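PDB 5ZNT: chitin deacetylase, which removes the N-acetyl groups from N-acetylglucosamine residues of chitin, with zinc as cofactor, releasing acetate and leaving chitosan. Local coordinates for residues G95-V100 against V301-V306; M39-F44 against G266-A271. All blocks are in the same frame, centred on the assembly; numbering follows the deposited sequence.

Contact 1. Residues G95-V100 against V301-V306; sequences GHEIAV and VTMTQV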
loop_
_atom_site.group_PDB
_atom_site.type_symbol
_atom_site.label_atom_id
_atom_site.label_comp_id
_atom_site.label_asym_id
_atom_site.label_seq_id
_atom_site.Cartn_x
_atom_site.Cartn_y
_atom_site.Cartn_z
ATOM N N GLY A 95 -0.013 1.278 14.903
ATOM C CA GLY A 95 1.133 1.707 14.126
ATOM C C GLY A 95 1.154 1.253 12.682
ATOM O O GLY A 95 2.148 1.507 11.987
ATOM N N HIS A 96 0.114 0.566 12.211
ATOM C CA HIS A 96 0.026 0.273 10.791
ATOM C C HIS A 96 -0.498 1.494 10.044
ATOM O O HIS A 96 -1.174 2.358 10.607
ATOM C CB HIS A 96 -0.863 -0.943 10.551
ATOM C CG HIS A 96 -0.427 -2.146 11.331
ATOM N ND1 HIS A 96 0.677 -2.896 10.980
ATOM C CD2 HIS A 96 -0.918 -2.701 12.462
ATOM C CE1 HIS A 96 0.833 -3.876 11.852
ATOM N NE2 HIS A 96 -0.118 -3.775 12.767
ATOM N N GLU A 97 -0.148 1.576 8.772
ATOM C CA GLU A 97 -0.531 2.717 7.957
ATOM C C GLU A 97 -1.898 2.473 7.337
ATOM O O GLU A 97 -2.186 1.367 6.880
ATOM C CB GLU A 97 0.502 2.965 6.854
ATOM C CG GLU A 97 0.070 4.080 5.901
ATOM C CD GLU A 97 1.146 4.482 4.894
ATOM O OE1 GLU A 97 2.271 3.938 4.966
ATOM O OE2 GLU A 97 0.855 5.364 4.045
ATOM N N ILE A 98 -2.739 3.509 7.327
ATOM C CA ILE A 98 -4.047 3.449 6.677
ATOM C C ILE A 98 -3.978 4.313 5.432
ATOM O O ILE A 98 -3.622 5.490 5.518
ATOM C CB ILE A 98 -5.173 3.935 7.603
ATOM C CG1 ILE A 98 -5.225 3.084 8.862
ATOM C CG2 ILE A 98 -6.531 3.912 6.847
ATOM C CD1 ILE A 98 -5.486 1.591 8.612
ATOM N N ALA A 99 -4.311 3.731 4.278
ATOM C CA ALA A 99 -4.334 4.437 2.998
ATOM C C ALA A 99 -5.695 4.200 2.352
ATOM O O ALA A 99 -6.499 3.409 2.855
ATOM C CB ALA A 99 -3.199 3.949 2.065
ATOM N N VAL A 100 -5.987 4.883 1.229
ATOM C CA VAL A 100 -7.338 4.817 0.659
ATOM C C VAL A 100 -7.347 3.955 -0.590
ATOM O O VAL A 100 -6.391 3.943 -1.383
ATOM C CB VAL A 100 -7.945 6.203 0.367
ATOM C CG1 VAL A 100 -7.925 7.084 1.628
ATOM C CG2 VAL A 100 -7.269 6.897 -0.814
ATOM N N VAL A 301 8.122 -2.569 6.863
ATOM C CA VAL A 301 7.751 -1.189 7.125
ATOM C C VAL A 301 6.518 -0.799 6.307
ATOM O O VAL A 301 6.143 -1.465 5.334
ATOM C CB VAL A 301 8.926 -0.232 6.809
ATOM C CG1 VAL A 301 10.122 -0.504 7.758
ATOM C CG2 VAL A 301 9.351 -0.408 5.362
ATOM N N THR A 302 5.903 0.316 6.699
ATOM C CA THR A 302 4.802 0.873 5.922
ATOM C C THR A 302 5.324 1.545 4.656
ATOM O O THR A 302 6.520 1.813 4.502
ATOM C CB THR A 302 4.017 1.893 6.737
ATOM O OG1 THR A 302 4.812 3.070 6.916
ATOM C CG2 THR A 302 3.643 1.337 8.112
ATOM N N MET A 303 4.394 1.876 3.760
ATOM C CA MET A 303 4.769 2.598 2.544
ATOM C C MET A 303 5.314 3.977 2.868
ATOM O O MET A 303 6.308 4.418 2.280
ATOM C CB MET A 303 3.566 2.731 1.617
ATOM C CG MET A 303 2.885 1.436 1.340
ATOM S SD MET A 303 3.770 0.600 0.044
ATOM C CE MET A 303 2.606 0.757 -1.224
ATOM N N THR A 304 4.628 4.708 3.756
ATOM C CA THR A 304 5.133 6.010 4.173
ATOM C C THR A 304 6.545 5.886 4.737
ATOM O O THR A 304 7.399 6.744 4.485
ATOM C CB THR A 304 4.192 6.635 5.205
ATOM O OG1 THR A 304 2.978 7.031 4.558
ATOM C CG2 THR A 304 4.825 7.882 5.883
ATOM N N GLN A 305 6.820 4.802 5.473
ATOM C CA GLN A 305 8.154 4.619 6.040
ATOM C C GLN A 305 9.207 4.372 4.959
ATOM O O GLN A 305 10.371 4.754 5.141
ATOM C CB GLN A 305 8.131 3.479 7.059
ATOM C CG GLN A 305 7.552 3.939 8.381
ATOM C CD GLN A 305 7.265 2.826 9.350
ATOM O OE1 GLN A 305 7.296 1.643 9.002
ATOM N NE2 GLN A 305 7.002 3.198 10.596
ATOM N N VAL A 306 8.834 3.748 3.838
ATOM C CA VAL A 306 9.773 3.641 2.723
ATOM C C VAL A 306 10.143 5.032 2.224
ATOM O O VAL A 306 11.325 5.363 2.071
ATOM C CB VAL A 306 9.200 2.775 1.587
ATOM C CG1 VAL A 306 10.162 2.795 0.381
ATOM C CG2 VAL A 306 9.008 1.353 2.046
#

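Contact 2. Residues M39-F44 against G266-A271; sequences MITITF and GLYFHA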
loop_
_atom_site.group_PDB
_atom_site.type_symbol
_atom_site.label_atom_id
_atom_site.label_comp_id
_atom_site.label_asym_id
_atom_site.label_seq_id
_atom_site.Cartn_x
_atom_site.Cartn_y
_atom_site.Cartn_z
ATOM N N MET A 39 13.899 -3.329 2.681
ATOM C CA MET A 39 12.546 -3.008 3.111
ATOM C C MET A 39 11.546 -3.951 2.456
ATOM O O MET A 39 11.672 -4.287 1.275
ATOM C CB MET A 39 12.219 -1.559 2.756
ATOM C CG MET A 39 13.018 -0.566 3.585
ATOM S SD MET A 39 12.791 1.131 3.018
ATOM C CE MET A 39 14.232 1.400 1.976
ATOM N N ILE A 40 10.555 -4.384 3.237
ATOM C CA ILE A 40 9.450 -5.186 2.726
ATOM C C ILE A 40 8.159 -4.467 3.104
ATOM O O ILE A 40 7.961 -4.130 4.273
ATOM C CB ILE A 40 9.475 -6.621 3.287
ATOM C CG1 ILE A 40 10.833 -7.274 2.951
ATOM C CG2 ILE A 40 8.344 -7.475 2.679
ATOM C CD1 ILE A 40 11.010 -8.692 3.519
ATOM N N THR A 41 7.297 -4.220 2.121
ATOM C CA THR A 41 6.011 -3.559 2.364
ATOM C C THR A 41 4.912 -4.597 2.169
ATOM O O THR A 41 4.477 -4.853 1.049
ATOM C CB THR A 41 5.791 -2.355 1.447
ATOM O OG1 THR A 41 5.802 -2.757 0.071
ATOM C CG2 THR A 41 6.874 -1.301 1.662
ATOM N N ILE A 42 4.493 -5.217 3.269
ATOM C CA ILE A 42 3.271 -6.005 3.256
ATOM C C ILE A 42 2.086 -5.052 3.171
ATOM O O ILE A 42 2.005 -4.090 3.939
ATOM C CB ILE A 42 3.173 -6.857 4.526
ATOM C CG1 ILE A 42 4.332 -7.852 4.615
ATOM C CG2 ILE A 42 1.815 -7.559 4.593
ATOM C CD1 ILE A 42 4.448 -8.448 6.034
ATOM N N THR A 43 1.164 -5.306 2.239
ATOM C CA THR A 43 -0.052 -4.503 2.156
ATOM C C THR A 43 -1.264 -5.416 2.080
ATOM O O THR A 43 -1.162 -6.585 1.696
ATOM C CB THR A 43 -0.056 -3.539 0.946
ATOM O OG1 THR A 43 -0.278 -4.275 -0.271
ATOM C CG2 THR A 43 1.282 -2.773 0.830
ATOM N N PHE A 44 -2.426 -4.849 2.443
ATOM C CA PHE A 44 -3.722 -5.508 2.344
ATOM C C PHE A 44 -4.734 -4.553 1.727
ATOM O O PHE A 44 -4.845 -3.399 2.164
ATOM C CB PHE A 44 -4.208 -5.961 3.727
ATOM C CG PHE A 44 -3.292 -6.940 4.377
ATOM C CD1 PHE A 44 -3.305 -8.275 3.991
ATOM C CD2 PHE A 44 -2.386 -6.521 5.346
ATOM C CE1 PHE A 44 -2.426 -9.183 4.580
ATOM C CE2 PHE A 44 -1.522 -7.429 5.940
ATOM C CZ PHE A 44 -1.554 -8.755 5.560
ATOM N N GLY A 266 7.552 -5.483 -2.477
ATOM C CA GLY A 266 6.142 -5.318 -2.165
ATOM C C GLY A 266 5.427 -6.630 -2.192
ATOM O O GLY A 266 5.385 -7.318 -3.217
ATOM N N LEU A 267 4.819 -7.018 -1.049
ATOM C CA LEU A 267 4.008 -8.221 -0.925
ATOM C C LEU A 267 2.553 -7.787 -0.720
ATOM O O LEU A 267 2.133 -7.439 0.394
ATOM C CB LEU A 267 4.510 -9.111 0.207
ATOM C CG LEU A 267 6.004 -9.477 0.087
ATOM C CD1 LEU A 267 6.411 -10.325 1.318
ATOM C CD2 LEU A 267 6.253 -10.248 -1.223
ATOM N N TYR A 268 1.784 -7.802 -1.797
ATOM C CA TYR A 268 0.484 -7.134 -1.835
ATOM C C TYR A 268 -0.614 -8.183 -1.757
ATOM O O TYR A 268 -0.811 -8.945 -2.705
ATOM C CB TYR A 268 0.355 -6.297 -3.103
ATOM C CG TYR A 268 1.542 -5.402 -3.384
ATOM C CD1 TYR A 268 1.978 -4.481 -2.439
ATOM C CD2 TYR A 268 2.216 -5.467 -4.594
ATOM C CE1 TYR A 268 3.029 -3.619 -2.702
ATOM C CE2 TYR A 268 3.290 -4.630 -4.858
ATOM C CZ TYR A 268 3.690 -3.711 -3.911
ATOM O OH TYR A 268 4.749 -2.867 -4.183
ATOM N N PHE A 269 -1.326 -8.227 -0.628
ATOM C CA PHE A 269 -2.287 -9.290 -0.347
ATOM C C PHE A 269 -3.731 -8.810 -0.343
ATOM O O PHE A 269 -4.033 -7.628 -0.133
ATOM C CB PHE A 269 -2.031 -9.934 1.021
ATOM C CG PHE A 269 -0.738 -10.696 1.113
ATOM C CD1 PHE A 269 -0.655 -12.007 0.677
ATOM C CD2 PHE A 269 0.386 -10.103 1.663
ATOM C CE1 PHE A 269 0.547 -12.721 0.788
ATOM C CE2 PHE A 269 1.594 -10.795 1.765
ATOM C CZ PHE A 269 1.680 -12.097 1.321
ATOM N N HIS A 270 -4.627 -9.779 -0.527
ATOM C CA HIS A 270 -5.995 -9.719 -0.022
ATOM C C HIS A 270 -6.088 -10.682 1.142
ATOM O O HIS A 270 -5.674 -11.838 1.018
ATOM C CB HIS A 270 -7.022 -10.110 -1.081
ATOM C CG HIS A 270 -7.049 -9.179 -2.243
ATOM N ND1 HIS A 270 -6.238 -9.350 -3.343
ATOM C CD2 HIS A 270 -7.773 -8.056 -2.475
ATOM C CE1 HIS A 270 -6.475 -8.381 -4.213
ATOM N NE2 HIS A 270 -7.404 -7.588 -3.713
ATOM N N ALA A 271 -6.628 -10.202 2.264
ATOM C CA ALA A 271 -6.757 -11.043 3.448
ATOM C C ALA A 271 -7.453 -12.354 3.126
ATOM O O ALA A 271 -7.046 -13.417 3.611
ATOM C CB ALA A 271 -7.532 -10.301 4.533
HETATM O O HOH W 1 5.904 -1.409 -2.432
HETATM O O HOH W 2 -2.638 -5.366 -0.983
#

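Contact 1. Residues G95-V100 against V301-V306
Glu97, at the start of strand 97-100, reaches into the first turn of helix 303-311 and takes hold of Thr304 with both carboxylate oxygens. Glu97 OE1 accepts from the backbone N of Thr304 at 2.8 Å in a nearly straight bond (172° at the hydrogen), using its syn lone pair. Glu97 OE2 accepts from the hydroxyl of the same residue, Thr304 OG1, at 2.7 Å, but here the donor sits above the carboxylate plane, 52° out of it. CG stands anti to the Glu97 backbone N (chi1 175°) and the chain runs on extended, crossing the Thr304 side chain at about a right angle. This part of the contact is tight: Glu97 OE1 lies 3.2 Å from Thr302 CB, and Glu97 CB rests 3.7 Å from the same carbon. Thr302 is the N-cap of the helix and forms a capping box with Gln305, in which Gln305 N donates to Thr302 OG1 over 3.0 Å and Thr302 N donates to Gln305 OE1. A barrel strand of the carbohydrate esterase 4 domain thus meets the amino end of a later helix, where the helix dipole would probably stabilise the negative charge of Glu97. The buried carboxylate has a further partner in Tyr168, whose hydroxyl also bonds OE2, while the backbone N of Met303 is taken by Thr75 OG1. Toward Gly95 the fit is looser. The Gly95 carbonyl O comes no nearer than 4.2 Å to Thr302 CG2, and the residue, partly exposed, closes the preceding helix 85-93 in a Schellman motif at positive phi. Thr304 is likewise partly exposed, whereas the strand, paired with strand 75-78 from Glu97 onward, runs away from the helix after Glu97.

Contact 2. Residues M39-F44 against G266-A271
Thr41 and Thr43 join Leu267 and Phe269 through three backbone hydrogen bonds that make strands 38-45 and 265-270 parallel neighbours in the central sheet of the carbohydrate esterase 4 fold, a distorted beta/alpha barrel. Leu267 N donates to Thr41 O at 3.0 Å, Leu267 O receives Thr43 N, and Phe269 N donates to Thr43 O at 2.9 Å. The short strand axes diverge by only 17°. Between these bonds, the CA-H groups of Ile42 and Phe44 make weaker contacts with the carbonyl oxygens of Leu267 and Phe269. Two waters bridge the strands on the face carrying Thr41, Thr43 and Tyr268. One lies 2.8 Å from Thr41 OG1 and 2.6 Å from Tyr268 OH; the second is 2.7 Å from Thr43 OG1 and donates to Phe269 O. Thr43 OG1 is also gripped by Arg146, which in addition makes a cation-pi contact with the Tyr268 ring. In Thr43 the hydroxyl lies between the backbone N and the carbonyl carbon (chi1 74°), and OG1 meets the ring edge of Tyr268 at CD1, near the ring plane.

The other face is apolar. Ile40 CG2 packs on Leu267 CD1, and Ile42 CG2 approaches Phe269 CD2. The Phe44 and Phe269 side chains run alongside one another; their near-parallel rings (28° between planes) are displaced, centroids 5.9 Å apart, with little overlap. The closer touch is Phe44 CD1 against Phe269 CB, at 3.6 Å. Tyr56 of helix 53-59 meets the Phe44 ring and Phe284 of helix 278-294 that of Phe269. On the Tyr268 face, Gly266 C sits over the centre of the tyrosine ring, 3.7 Å above its plane.

In the fold
From the N terminus, strand 38-45 comes first and strand 97-100 follows. Segment 266-271 then pairs back with 39-44, so that contact 2 closes a loop of 221 intervening residues, and 301-306 packs on 95-100, where contact 1 closes one of 200. The segments alternate along the chain, so the two closures cross. Contact 2 joins two strands edge to edge, whereas contact 1 ties a strand of the same sheet to helix 303-311. They touch directly: Val301 N lies 3.0 Å from Ile40 O, probably a hydrogen bond, and Met303 and Val306 pack on Thr41. Asp46, just after strand 38-45, and His101, just after strand 97-100, bind zinc together with His105.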